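Local structure of aspartokinase 1, chloroplastic (Arabidopsis thaliana, 2CDQ) at residues M31-S36 / Q250-V255; L228-S233 / V290-S295; A237-K242 / M296-E301; A284-Q289 / P388-S393. The protein catalyses the ATP-dependent phosphorylation of L-aspartate to 4-phospho-L-aspartate, the first step towards lysine, threonine, methionine and isoleucine, and binds lysine and S-adenosylmethionine as allosteric effectors. One frame throughout, in Å; residues are numbered along the deposited sequence.

Contact 1 (M31-S36 / Q250-V255); sequences MKFGGS and QVWKDV
Phe33 and Trp252 lie side by side and point the same way, their rings making an offset stack. The planes of the phenyl and the five-membered indole ring are only 11° apart, with centroids at 4.3 Å. The overlap is off-centre: Phe33 CE1 sits above Trp252 CG at 3.4 Å, and Phe33 CZ lies over the rim near CD1. In both residues CG is anti to the carbonyl carbon (chi1 -66° in Phe33, -70° in Trp252), which puts each CG beside its own backbone N. Met31 crosses the indole obliquely. Its CE comes to 3.3 Å from Trp252 CZ2, while SD stands 5.3 Å from the five-ring centroid, well off the normal, in a Met-aromatic contact. Gln250 runs alongside Met31, and its OE1 receives a weak bond from Trp252 NE1; its NE2 bonds to Glu248. Along the backbone the strands pair in parallel: Lys32 N donates to Gln250 O at 3.0 Å, and Trp252 N to Lys32 O at 3.0 Å. Where the strands diverge, a water spans Gly34 N and Trp252 O. On the sheet face shared with Val251, Lys32 sends NZ to a salt bridge with Asp234. The chemistry is thus divided: an aromatic, sulfur-bearing layer covers one face, while the other carries Lys32, an ATP-binding residue by similarity; the loop that follows brings Gly35 to the lysine-occupied pocket.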
loop_
_atom_site.group_PDB
_atom_site.type_symbol
_atom_site.label_atom_id
_atom_site.label_comp_id
_atom_site.label_asym_id
_atom_site.label_seq_id
_atom_site.Cartn_x
_atom_site.Cartn_y
_atom_site.Cartn_z
ATOM N N MET A 31 21.158 32.071 2.803
ATOM C CA MET A 31 20.192 32.099 3.899
ATOM C C MET A 31 18.789 32.288 3.346
ATOM O O MET A 31 18.523 33.231 2.595
ATOM C CB MET A 31 20.534 33.204 4.896
ATOM C CG MET A 31 21.934 33.077 5.475
ATOM S SD MET A 31 22.461 34.546 6.361
ATOM C CE MET A 31 22.093 34.077 8.039
ATOM N N LYS A 32 17.903 31.364 3.704
ATOM C CA LYS A 32 16.531 31.388 3.229
ATOM C C LYS A 32 15.611 31.799 4.361
ATOM O O LYS A 32 15.733 31.301 5.485
ATOM C CB LYS A 32 16.126 30.016 2.687
ATOM C CG LYS A 32 14.689 29.926 2.202
ATOM C CD LYS A 32 13.743 29.516 3.315
ATOM C CE LYS A 32 12.308 29.548 2.847
ATOM N NZ LYS A 32 11.503 28.562 3.609
ATOM N N PHE A 33 14.686 32.702 4.046
ATOM C CA PHE A 33 13.708 33.194 5.012
ATOM C C PHE A 33 12.281 33.045 4.493
ATOM O O PHE A 33 11.975 33.418 3.354
ATOM C CB PHE A 33 14.011 34.651 5.377
ATOM C CG PHE A 33 15.299 34.828 6.124
ATOM C CD1 PHE A 33 15.329 34.740 7.513
ATOM C CD2 PHE A 33 16.485 35.063 5.441
ATOM C CE1 PHE A 33 16.522 34.891 8.217
ATOM C CE2 PHE A 33 17.688 35.213 6.131
ATOM C CZ PHE A 33 17.707 35.125 7.525
ATOM N N GLY A 34 11.420 32.491 5.341
ATOM C CA GLY A 34 10.017 32.273 5.011
ATOM C C GLY A 34 9.163 33.517 5.152
ATOM O O GLY A 34 9.661 34.595 5.478
ATOM N N GLY A 35 7.865 33.359 4.910
ATOM C CA GLY A 35 6.921 34.469 4.925
ATOM C C GLY A 35 6.846 35.215 6.241
ATOM O O GLY A 35 6.928 36.448 6.265
ATOM N N SER A 36 6.700 34.468 7.335
ATOM C CA SER A 36 6.533 35.063 8.663
ATOM C C SER A 36 7.771 35.846 9.111
ATOM O O SER A 36 7.650 36.830 9.837
ATOM C CB SER A 36 6.146 34.004 9.694
ATOM O OG SER A 36 7.290 33.413 10.266
ATOM N N GLN A 250 21.391 27.355 4.646
ATOM C CA GLN A 250 20.704 27.629 5.905
ATOM C C GLN A 250 19.235 27.930 5.675
ATOM O O GLN A 250 18.891 28.742 4.823
ATOM C CB GLN A 250 21.349 28.818 6.616
ATOM C CG GLN A 250 22.717 28.537 7.225
ATOM C CD GLN A 250 23.299 29.738 7.963
ATOM O OE1 GLN A 250 22.636 30.771 8.135
ATOM N NE2 GLN A 250 24.549 29.604 8.405
ATOM N N VAL A 251 18.371 27.272 6.438
ATOM C CA VAL A 251 16.934 27.542 6.396
ATOM C C VAL A 251 16.513 28.091 7.757
ATOM O O VAL A 251 16.719 27.447 8.787
ATOM C CB VAL A 251 16.126 26.271 6.011
ATOM C CG1 VAL A 251 14.649 26.419 6.340
ATOM C CG2 VAL A 251 16.307 25.955 4.534
ATOM N N TRP A 252 15.936 29.288 7.755
ATOM C CA TRP A 252 15.585 29.966 9.003
ATOM C C TRP A 252 14.137 29.753 9.470
ATOM O O TRP A 252 13.195 29.771 8.671
ATOM C CB TRP A 252 15.940 31.451 8.916
ATOM C CG TRP A 252 17.430 31.684 8.915
ATOM C CD1 TRP A 252 18.267 31.663 7.832
ATOM C CD2 TRP A 252 18.257 31.953 10.053
ATOM N NE1 TRP A 252 19.560 31.903 8.228
ATOM C CE2 TRP A 252 19.582 32.084 9.585
ATOM C CE3 TRP A 252 18.007 32.096 11.422
ATOM C CZ2 TRP A 252 20.652 32.351 10.440
ATOM C CZ3 TRP A 252 19.074 32.362 12.270
ATOM C CH2 TRP A 252 20.379 32.487 11.776
ATOM N N LYS A 253 13.993 29.532 10.777
ATOM C CA LYS A 253 12.702 29.335 11.437
ATOM C C LYS A 253 12.651 30.102 12.765
ATOM O O LYS A 253 13.635 30.732 13.157
ATOM C CB LYS A 253 12.448 27.843 11.685
ATOM C CG LYS A 253 12.054 27.038 10.448
ATOM C CD LYS A 253 11.300 25.772 10.829
ATOM C CE LYS A 253 9.830 26.064 11.130
ATOM N NZ LYS A 253 9.127 24.883 11.714
ATOM N N ASP A 254 11.511 30.038 13.456
ATOM C CA ASP A 254 11.333 30.733 14.738
ATOM C C ASP A 254 11.555 29.854 15.977
ATOM O O ASP A 254 11.396 30.316 17.113
ATOM C CB ASP A 254 9.953 31.387 14.796
ATOM C CG ASP A 254 9.832 32.569 13.855
ATOM O OD1 ASP A 254 10.845 33.267 13.628
ATOM O OD2 ASP A 254 8.718 32.805 13.342
ATOM N N VAL A 255 11.936 28.597 15.749
ATOM C CA VAL A 255 12.208 27.631 16.818
ATOM C C VAL A 255 13.584 26.993 16.619
ATOM O O VAL A 255 14.212 27.187 15.577
ATOM C CB VAL A 255 11.140 26.533 16.856
ATOM C CG1 VAL A 255 9.803 27.097 17.333
ATOM C CG2 VAL A 255 11.004 25.886 15.488
HETATM O O HOH W 1 12.069 31.854 7.787
#

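Contact 2 (L228-S233 / V290-S295). With LYS (lysine), chain D.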
loop_
_atom_site.group_PDB
_atom_site.type_symbol
_atom_site.label_atom_id
_atom_site.label_comp_id
_atom_site.label_asym_id
_atom_site.label_seq_id
_atom_site.Cartn_x
_atom_site.Cartn_y
_atom_site.Cartn_z
ATOM N N LEU A 228 8.063 27.126 -8.625
ATOM C CA LEU A 228 8.796 25.862 -8.506
ATOM C C LEU A 228 8.026 24.710 -7.842
ATOM O O LEU A 228 8.601 23.653 -7.576
ATOM C CB LEU A 228 10.140 26.096 -7.797
ATOM C CG LEU A 228 11.057 27.177 -8.388
ATOM C CD1 LEU A 228 12.265 27.419 -7.505
ATOM C CD2 LEU A 228 11.493 26.846 -9.807
ATOM N N GLY A 229 6.729 24.913 -7.602
ATOM C CA GLY A 229 5.878 23.911 -6.959
ATOM C C GLY A 229 6.230 23.754 -5.494
ATOM O O GLY A 229 6.817 24.655 -4.893
ATOM N N ARG A 230 5.871 22.610 -4.911
ATOM C CA ARG A 230 6.328 22.254 -3.568
ATOM C C ARG A 230 7.846 22.360 -3.554
ATOM O O ARG A 230 8.499 22.249 -4.602
ATOM C CB ARG A 230 5.908 20.827 -3.215
ATOM C CG ARG A 230 4.413 20.586 -3.228
ATOM C CD ARG A 230 4.091 19.107 -3.433
ATOM N NE ARG A 230 2.662 18.836 -3.635
ATOM C CZ ARG A 230 1.657 19.431 -2.990
ATOM N NH1 ARG A 230 1.891 20.349 -2.059
ATOM N NH2 ARG A 230 0.404 19.095 -3.270
ATOM N N GLY A 231 8.421 22.576 -2.383
ATOM C CA GLY A 231 9.858 22.811 -2.322
ATOM C C GLY A 231 10.126 24.299 -2.309
ATOM O O GLY A 231 11.009 24.764 -1.594
ATOM N N GLY A 232 9.359 25.035 -3.110
ATOM C CA GLY A 232 9.277 26.489 -3.027
ATOM C C GLY A 232 10.597 27.200 -2.850
ATOM O O GLY A 232 11.579 26.887 -3.529
ATOM N N SER A 233 10.623 28.153 -1.924
ATOM C CA SER A 233 11.815 28.958 -1.688
ATOM C C SER A 233 12.986 28.136 -1.157
ATOM O O SER A 233 14.146 28.476 -1.418
ATOM C CB SER A 233 11.508 30.133 -0.762
ATOM O OG SER A 233 10.540 30.986 -1.343
ATOM N N VAL A 290 9.022 22.907 6.608
ATOM C CA VAL A 290 10.119 23.264 5.707
ATOM C C VAL A 290 10.698 22.061 4.960
ATOM O O VAL A 290 10.449 20.907 5.318
ATOM C CB VAL A 290 11.280 23.988 6.458
ATOM C CG1 VAL A 290 10.876 25.402 6.870
ATOM C CG2 VAL A 290 11.761 23.170 7.660
ATOM N N LEU A 291 11.469 22.355 3.917
ATOM C CA LEU A 291 12.271 21.364 3.212
ATOM C C LEU A 291 11.472 20.155 2.722
ATOM O O LEU A 291 11.653 19.029 3.201
ATOM C CB LEU A 291 13.468 20.936 4.071
ATOM C CG LEU A 291 14.477 22.036 4.402
ATOM C CD1 LEU A 291 15.258 21.685 5.646
ATOM C CD2 LEU A 291 15.415 22.286 3.227
ATOM N N HIS A 292 10.580 20.409 1.769
ATOM C CA HIS A 292 9.923 19.344 1.029
ATOM C C HIS A 292 11.030 18.476 0.426
ATOM O O HIS A 292 12.071 19.003 0.031
ATOM C CB HIS A 292 9.030 19.936 -0.059
ATOM C CG HIS A 292 8.344 18.910 -0.906
ATOM N ND1 HIS A 292 8.977 18.254 -1.941
ATOM C CD2 HIS A 292 7.080 18.428 -0.875
ATOM C CE1 HIS A 292 8.134 17.412 -2.509
ATOM N NE2 HIS A 292 6.975 17.498 -1.883
ATOM N N PRO A 293 10.824 17.145 0.369
ATOM C CA PRO A 293 11.865 16.231 -0.110
ATOM C C PRO A 293 12.520 16.653 -1.421
ATOM O O PRO A 293 13.728 16.494 -1.584
ATOM C CB PRO A 293 11.106 14.921 -0.295
ATOM C CG PRO A 293 10.060 14.982 0.726
ATOM C CD PRO A 293 9.613 16.408 0.768
ATOM N N GLN A 294 11.718 17.203 -2.326
ATOM C CA GLN A 294 12.174 17.618 -3.646
ATOM C C GLN A 294 13.137 18.801 -3.585
ATOM O O GLN A 294 13.895 19.041 -4.525
ATOM C CB GLN A 294 10.965 17.978 -4.501
ATOM C CG GLN A 294 11.217 18.062 -5.988
ATOM C CD GLN A 294 9.970 18.486 -6.734
ATOM O OE1 GLN A 294 9.368 17.686 -7.453
ATOM N NE2 GLN A 294 9.555 19.742 -6.546
ATOM N N SER A 295 13.105 19.535 -2.478
ATOM C CA SER A 295 13.960 20.703 -2.317
ATOM C C SER A 295 15.366 20.347 -1.832
ATOM O O SER A 295 16.283 21.157 -1.948
ATOM C CB SER A 295 13.309 21.720 -1.375
ATOM O OG SER A 295 13.267 21.228 -0.051
HETATM N N LYS D . 6.455 32.633 -0.965
HETATM C CA LYS D . 5.443 31.815 -0.234
HETATM C C LYS D . 5.591 31.949 1.294
HETATM O O LYS D . 5.542 33.061 1.825
HETATM C CB LYS D . 5.505 30.353 -0.694
HETATM C CG LYS D . 6.919 29.779 -0.804
HETATM C CD LYS D . 6.892 28.274 -0.995
HETATM C CE LYS D . 6.458 27.550 0.274
HETATM N NZ LYS D . 6.417 26.077 0.069
HETATM O OXT LYS D . 5.761 30.985 2.048
HETATM O O HOH W 2 10.368 22.945 0.928
#
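A glycine-rich turn, Gly229-Gly232, leads into helix 232-244, and its Arg230 and Gly231 pack on His292, the N-cap residue of helix 293-302. Arg230 CB lies over one face of the imidazole, 3.7 Å from the ring centroid and 18° off its normal, a CH-pi contact. The arginine chain continues across the ring, CD approaching His292 NE2 at 3.6 Å. Pro293 CD lies over the opposite face, toward the rim. The ring also caps the helix: ND1 accepts from Gln294 N at 3.0 Å, the donor tilted 26° out of the ring plane. Gly231 CA rests against Ser295 CB at 3.7 Å; at its positive phi (96°) a side chain would jam against the preceding carbonyl O. A water joins Gly231 O to His292 N. Gly232 CA touches CD of the bound lysine at 3.6 Å, placing the turn in the wall of that pocket. Arg230 NH1 bonds to Leu391 O and its guanidinium makes a cation-pi contact with Trp392, while His292 NE2 donates to Leu352 O of the second subunit. The contact sits where the starts of helices 232-244 and 293-302 meet, beside Tyr285 of helix 277-287 and against the other subunit.

Contact 3 (A237-K242 / M296-E301); sequences ATTIGK and MRPARE
Helix segments 237-242 and 296-301 run at 23° to each other, in nearly the same direction, their axes 7.7 Å apart at closest approach. The nearest CA pairs are Thr238 with Ala299, 5.5 Å apart, and Thr239 with Pro298. The second helix is kinked here: Pro298 has no N-H to give, and Ala299 N makes only a weak bond, to Met296 O. The Pro298 ring leans into the first helix, crossing both threonines obliquely. Its CG lies 3.7 Å from Thr238 OG1, and its CB against the Thr238 carbonyl. With Thr238 CG2 anti to the carbonyl carbon, the methyl reaches Ala299 CB at 4.1 Å, while OG1 bonds to Ser295 O. Lys242, its CG anti to the backbone N (chi1 178°), passes over the Pro298 carbonyl, CD meeting Pro298 O at 3.3 Å. Lys242 and Glu301 cross at about a right angle, with CE 3.6 Å from Glu301 CG. Lys242 NZ and Glu301 OE1 stay 4.3 Å apart, beyond a salt bridge, and the lysine makes a cation-pi contact with Tyr192. Ile249 of strand 248-253 touches both Thr238 and Ala299. Two helices side by side against this central-sheet strand fit the alpha/beta architecture of the amino acid kinase family.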
loop_
_atom_site.group_PDB
_atom_site.type_symbol
_atom_site.label_atom_id
_atom_site.label_comp_id
_atom_site.label_asym_id
_atom_site.label_seq_id
_atom_site.Cartn_x
_atom_site.Cartn_y
_atom_site.Cartn_z
ATOM N N ALA A 237 16.987 28.089 -2.482
ATOM C CA ALA A 237 18.161 28.184 -1.621
ATOM C C ALA A 237 19.174 27.072 -1.901
ATOM O O ALA A 237 20.362 27.346 -2.043
ATOM C CB ALA A 237 17.756 28.190 -0.160
ATOM N N THR A 238 18.701 25.830 -1.997
ATOM C CA THR A 238 19.580 24.679 -2.249
ATOM C C THR A 238 20.160 24.689 -3.664
ATOM O O THR A 238 21.320 24.327 -3.864
ATOM C CB THR A 238 18.865 23.344 -2.015
ATOM O OG1 THR A 238 17.684 23.294 -2.820
ATOM C CG2 THR A 238 18.494 23.181 -0.550
ATOM N N THR A 239 19.345 25.102 -4.635
ATOM C CA THR A 239 19.795 25.272 -6.012
ATOM C C THR A 239 20.992 26.225 -6.065
ATOM O O THR A 239 22.063 25.850 -6.538
ATOM C CB THR A 239 18.650 25.770 -6.917
ATOM O OG1 THR A 239 17.568 24.831 -6.863
ATOM C CG2 THR A 239 19.110 25.926 -8.364
ATOM N N ILE A 240 20.809 27.442 -5.553
ATOM C CA ILE A 240 21.896 28.421 -5.446
ATOM C C ILE A 240 23.125 27.828 -4.741
ATOM O O ILE A 240 24.263 28.056 -5.164
ATOM C CB ILE A 240 21.422 29.715 -4.744
ATOM C CG1 ILE A 240 20.433 30.462 -5.639
ATOM C CG2 ILE A 240 22.600 30.620 -4.407
ATOM C CD1 ILE A 240 19.580 31.457 -4.893
ATOM N N GLY A 241 22.884 27.054 -3.687
ATOM C CA GLY A 241 23.946 26.355 -2.963
ATOM C C GLY A 241 24.806 25.482 -3.861
ATOM O O GLY A 241 26.033 25.637 -3.882
ATOM N N LYS A 242 24.161 24.576 -4.604
ATOM C CA LYS A 242 24.844 23.679 -5.547
ATOM C C LYS A 242 25.549 24.454 -6.664
ATOM O O LYS A 242 26.683 24.136 -7.031
ATOM C CB LYS A 242 23.864 22.655 -6.139
ATOM C CG LYS A 242 24.482 21.697 -7.167
ATOM C CD LYS A 242 23.514 20.584 -7.574
ATOM C CE LYS A 242 24.203 19.492 -8.406
ATOM N NZ LYS A 242 24.126 19.726 -9.879
ATOM N N MET A 296 15.537 19.146 -1.290
ATOM C CA MET A 296 16.833 18.746 -0.754
ATOM C C MET A 296 17.735 18.063 -1.783
ATOM O O MET A 296 18.936 17.891 -1.554
ATOM C CB MET A 296 16.655 17.856 0.470
ATOM C CG MET A 296 16.369 18.621 1.745
ATOM S SD MET A 296 16.059 17.495 3.121
ATOM C CE MET A 296 14.479 16.775 2.662
ATOM N N ARG A 297 17.153 17.690 -2.919
ATOM C CA ARG A 297 17.892 17.006 -3.978
ATOM C C ARG A 297 19.150 17.742 -4.466
ATOM O O ARG A 297 20.212 17.119 -4.537
ATOM C CB ARG A 297 16.965 16.636 -5.140
ATOM C CG ARG A 297 16.227 15.324 -4.909
ATOM C CD ARG A 297 14.996 15.193 -5.788
ATOM N NE ARG A 297 15.318 14.886 -7.183
ATOM C CZ ARG A 297 15.178 15.742 -8.197
ATOM N NH1 ARG A 297 14.715 16.976 -7.984
ATOM N NH2 ARG A 297 15.498 15.360 -9.430
ATOM N N PRO A 298 19.051 19.056 -4.782
ATOM C CA PRO A 298 20.269 19.775 -5.190
ATOM C C PRO A 298 21.364 19.777 -4.122
ATOM O O PRO A 298 22.543 19.816 -4.463
ATOM C CB PRO A 298 19.777 21.206 -5.431
ATOM C CG PRO A 298 18.333 21.068 -5.679
ATOM C CD PRO A 298 17.877 19.945 -4.811
ATOM N N ALA A 299 20.977 19.730 -2.848
ATOM C CA ALA A 299 21.946 19.688 -1.752
ATOM C C ALA A 299 22.511 18.284 -1.585
ATOM O O ALA A 299 23.682 18.120 -1.231
ATOM C CB ALA A 299 21.321 20.167 -0.453
ATOM N N ARG A 300 21.671 17.279 -1.839
ATOM C CA ARG A 300 22.094 15.880 -1.773
ATOM C C ARG A 300 23.166 15.603 -2.823
ATOM O O ARG A 300 24.263 15.148 -2.486
ATOM C CB ARG A 300 20.905 14.926 -1.953
ATOM C CG ARG A 300 19.979 14.799 -0.740
ATOM C CD ARG A 300 18.924 13.704 -0.951
ATOM N NE ARG A 300 19.438 12.362 -0.660
ATOM C CZ ARG A 300 18.924 11.528 0.243
ATOM N NH1 ARG A 300 17.856 11.873 0.953
ATOM N NH2 ARG A 300 19.471 10.334 0.428
ATOM N N GLU A 301 22.851 15.903 -4.086
ATOM C CA GLU A 301 23.772 15.637 -5.194
ATOM C C GLU A 301 24.978 16.581 -5.200
ATOM O O GLU A 301 26.072 16.194 -5.622
ATOM C CB GLU A 301 23.044 15.628 -6.549
ATOM C CG GLU A 301 22.291 16.908 -6.898
ATOM C CD GLU A 301 21.212 16.712 -7.965
ATOM O OE1 GLU A 301 20.628 17.730 -8.411
ATOM O OE2 GLU A 301 20.938 15.552 -8.352
#

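Contact 4 (A284-Q289 / P388-S393). With SAM (S-adenosylmethionine), chain F.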
loop_
_atom_site.group_PDB
_atom_site.type_symbol
_atom_site.label_atom_id
_atom_site.label_comp_id
_atom_site.label_asym_id
_atom_site.label_seq_id
_atom_site.Cartn_x
_atom_site.Cartn_y
_atom_site.Cartn_z
ATOM N N ALA A 284 10.910 16.479 7.786
ATOM C CA ALA A 284 10.963 17.949 7.733
ATOM C C ALA A 284 9.712 18.664 7.208
ATOM O O ALA A 284 9.388 19.750 7.684
ATOM C CB ALA A 284 12.208 18.420 6.972
ATOM N N TYR A 285 9.021 18.070 6.238
ATOM C CA TYR A 285 7.879 18.738 5.605
ATOM C C TYR A 285 6.632 18.767 6.491
ATOM O O TYR A 285 5.941 19.788 6.560
ATOM C CB TYR A 285 7.571 18.113 4.244
ATOM C CG TYR A 285 6.687 18.956 3.353
ATOM C CD1 TYR A 285 7.044 20.261 3.009
ATOM C CD2 TYR A 285 5.498 18.445 2.839
ATOM C CE1 TYR A 285 6.232 21.037 2.182
ATOM C CE2 TYR A 285 4.682 19.209 2.009
ATOM C CZ TYR A 285 5.053 20.501 1.684
ATOM O OH TYR A 285 4.243 21.253 0.862
ATOM N N PHE A 286 6.356 17.653 7.166
ATOM C CA PHE A 286 5.196 17.540 8.054
ATOM C C PHE A 286 5.517 17.827 9.526
ATOM O O PHE A 286 4.633 18.233 10.278
ATOM C CB PHE A 286 4.561 16.152 7.935
ATOM C CG PHE A 286 3.751 15.952 6.687
ATOM C CD1 PHE A 286 4.323 15.381 5.553
ATOM C CD2 PHE A 286 2.410 16.322 6.644
ATOM C CE1 PHE A 286 3.570 15.188 4.389
ATOM C CE2 PHE A 286 1.653 16.133 5.489
ATOM C CZ PHE A 286 2.235 15.565 4.360
ATOM N N GLY A 287 6.769 17.603 9.931
ATOM C CA GLY A 287 7.203 17.793 11.322
ATOM C C GLY A 287 7.502 19.248 11.612
ATOM O O GLY A 287 6.919 19.839 12.519
ATOM N N ALA A 288 8.440 19.814 10.856
ATOM C CA ALA A 288 8.551 21.260 10.705
ATOM C C ALA A 288 7.654 21.637 9.517
ATOM O O ALA A 288 6.904 20.791 9.017
ATOM C CB ALA A 288 9.992 21.654 10.451
ATOM N N GLN A 289 7.707 22.881 9.057
ATOM C CA GLN A 289 6.974 23.229 7.841
ATOM C C GLN A 289 7.946 23.675 6.760
ATOM O O GLN A 289 7.728 24.681 6.080
ATOM C CB GLN A 289 5.907 24.292 8.115
ATOM C CG GLN A 289 4.546 23.736 8.546
ATOM C CD GLN A 289 4.545 23.146 9.953
ATOM O OE1 GLN A 289 3.900 22.130 10.205
ATOM N NE2 GLN A 289 5.267 23.780 10.873
ATOM N N PRO A 388 -3.277 14.877 3.391
ATOM C CA PRO A 388 -3.874 15.832 4.328
ATOM C C PRO A 388 -4.229 17.113 3.589
ATOM O O PRO A 388 -3.505 17.508 2.673
ATOM C CB PRO A 388 -2.748 16.091 5.336
ATOM C CG PRO A 388 -1.854 14.900 5.238
ATOM C CD PRO A 388 -1.913 14.487 3.794
ATOM N N SER A 389 -5.337 17.746 3.967
ATOM C CA SER A 389 -5.847 18.906 3.223
ATOM C C SER A 389 -4.898 20.110 3.190
ATOM O O SER A 389 -4.868 20.841 2.197
ATOM C CB SER A 389 -7.210 19.336 3.753
ATOM O OG SER A 389 -7.095 19.789 5.090
ATOM N N LYS A 390 -4.122 20.308 4.260
ATOM C CA LYS A 390 -3.186 21.440 4.342
ATOM C C LYS A 390 -2.098 21.392 3.261
ATOM O O LYS A 390 -1.422 22.385 2.997
ATOM C CB LYS A 390 -2.582 21.569 5.751
ATOM C CG LYS A 390 -1.348 20.709 6.040
ATOM C CD LYS A 390 -1.118 20.615 7.547
ATOM C CE LYS A 390 0.252 20.056 7.888
ATOM N NZ LYS A 390 1.264 21.127 8.152
ATOM N N LEU A 391 -1.955 20.230 2.638
ATOM C CA LEU A 391 -1.026 20.025 1.539
ATOM C C LEU A 391 -1.601 20.579 0.241
ATOM O O LEU A 391 -0.904 20.650 -0.772
ATOM C CB LEU A 391 -0.780 18.529 1.376
ATOM C CG LEU A 391 0.536 18.043 0.793
ATOM C CD1 LEU A 391 1.571 17.988 1.890
ATOM C CD2 LEU A 391 0.327 16.669 0.205
ATOM N N TRP A 392 -2.880 20.953 0.283
ATOM C CA TRP A 392 -3.609 21.446 -0.885
ATOM C C TRP A 392 -4.276 22.801 -0.627
ATOM O O TRP A 392 -4.005 23.449 0.384
ATOM C CB TRP A 392 -4.633 20.405 -1.330
ATOM C CG TRP A 392 -3.989 19.159 -1.837
ATOM C CD1 TRP A 392 -3.758 18.014 -1.134
ATOM C CD2 TRP A 392 -3.469 18.936 -3.154
ATOM N NE1 TRP A 392 -3.136 17.084 -1.933
ATOM C CE2 TRP A 392 -2.946 17.622 -3.179
ATOM C CE3 TRP A 392 -3.401 19.715 -4.318
ATOM C CZ2 TRP A 392 -2.357 17.068 -4.323
ATOM C CZ3 TRP A 392 -2.817 19.164 -5.456
ATOM C CH2 TRP A 392 -2.303 17.850 -5.448
ATOM N N SER A 393 -5.142 23.229 -1.543
ATOM C CA SER A 393 -5.748 24.559 -1.460
ATOM C C SER A 393 -7.102 24.550 -0.751
ATOM O O SER A 393 -7.568 25.577 -0.252
ATOM C CB SER A 393 -5.899 25.157 -2.860
ATOM O OG SER A 393 -6.915 24.489 -3.591
HETATM N N SAM F . -13.558 17.158 -10.243
HETATM C CA SAM F . -12.383 17.965 -9.926
HETATM C C SAM F . -11.318 17.915 -11.025
HETATM O O SAM F . -10.678 18.924 -11.336
HETATM O OXT SAM F . -11.067 16.867 -11.623
HETATM C CB SAM F . -11.791 17.533 -8.587
HETATM C CG SAM F . -10.832 18.541 -7.946
HETATM S SD SAM F . -9.172 17.848 -7.753
HETATM C CE SAM F . -9.418 16.713 -6.364
HETATM C "C5'" SAM F . -8.119 19.177 -7.086
HETATM C "C4'" SAM F . -8.672 20.076 -5.974
HETATM O "O4'" SAM F . -8.970 19.341 -4.805
HETATM C "C3'" SAM F . -7.660 21.134 -5.559
HETATM O "O3'" SAM F . -8.326 22.371 -5.465
HETATM C "C2'" SAM F . -7.155 20.726 -4.187
HETATM O "O2'" SAM F . -7.022 21.835 -3.321
HETATM C "C1'" SAM F . -8.236 19.793 -3.673
HETATM N N9 SAM F . -7.716 18.631 -2.918
HETATM C C8 SAM F . -7.917 18.391 -1.584
HETATM N N7 SAM F . -7.321 17.228 -1.247
HETATM C C5 SAM F . -6.745 16.711 -2.350
HETATM C C6 SAM F . -6.011 15.547 -2.566
HETATM N N6 SAM F . -5.765 14.702 -1.568
HETATM N N1 SAM F . -5.533 15.275 -3.832
HETATM C C2 SAM F . -5.782 16.152 -4.870
HETATM N N3 SAM F . -6.512 17.305 -4.646
HETATM C C4 SAM F . -6.987 17.581 -3.409
HETATM O O HOH W 3 3.118 21.106 6.131
#
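The rings of Tyr285 and Phe286 both meet Leu391 CD1, but in different ways. For Tyr285 the methyl lies at the ring edge, near its plane, 3.3 Å from CE2. With Leu391 CG anti to the backbone N (chi1 -152°), the same CD1 also approaches Phe286 obliquely, 3.5 Å from Phe286 CZ. Pro388 CG comes in obliquely too and stands 3.7 Å from Phe286 CE2. Phe286 crosses Leu391 and Pro388 at about right angles, and also makes a cation-pi contact with Lys338. The third flat group, Trp392, touches the ligand instead: the adenine of S-adenosylmethionine lies over one face of the indole, its C6 3.3 Å from Trp392 NE1. Ser393 grips the ribose next to it. Its N donates to O2' at 2.9 Å, and its OG shares a second hydrogen bond with the same oxygen at 2.7 Å. At the exposed margin Lys390, bent at chi4 (96°), donates from NZ to a water, which in turn donates to Tyr285 O. The contact joins the end of helix 277-287 in the kinase domain to the 3-10 turn that follows strand 381-386 in the first ACT domain. Strand 332-339 borders it through Val336 and Lys338, and Gly353 and Glu379 of the second subunit close in alongside.

Contacts 1, 2 and 3 lie in the kinase domain, and contact 4 joins that domain to the first ACT domain, where S-adenosylmethionine binds. The lysine-occupied pocket, whose Glu148 is a substrate-binding residue, is touched by Gly35 of contact 1 and by Gly232 and Ser233 of contact 2, whose centres are 13 Å apart. Contacts 2 and 3 are successive levels of one helix pair, tied where Thr238 OG1 meets Ser295 O at 2.7 Å. Contact 2 reaches contact 4, centres 11 Å away, through Arg230 NH1 and Leu391 O at 3.1 Å. Arg230 thus joins the turn beside the pocket to the S-adenosylmethionine-binding segment, a direct link between the two sites that could take part in allosteric coupling.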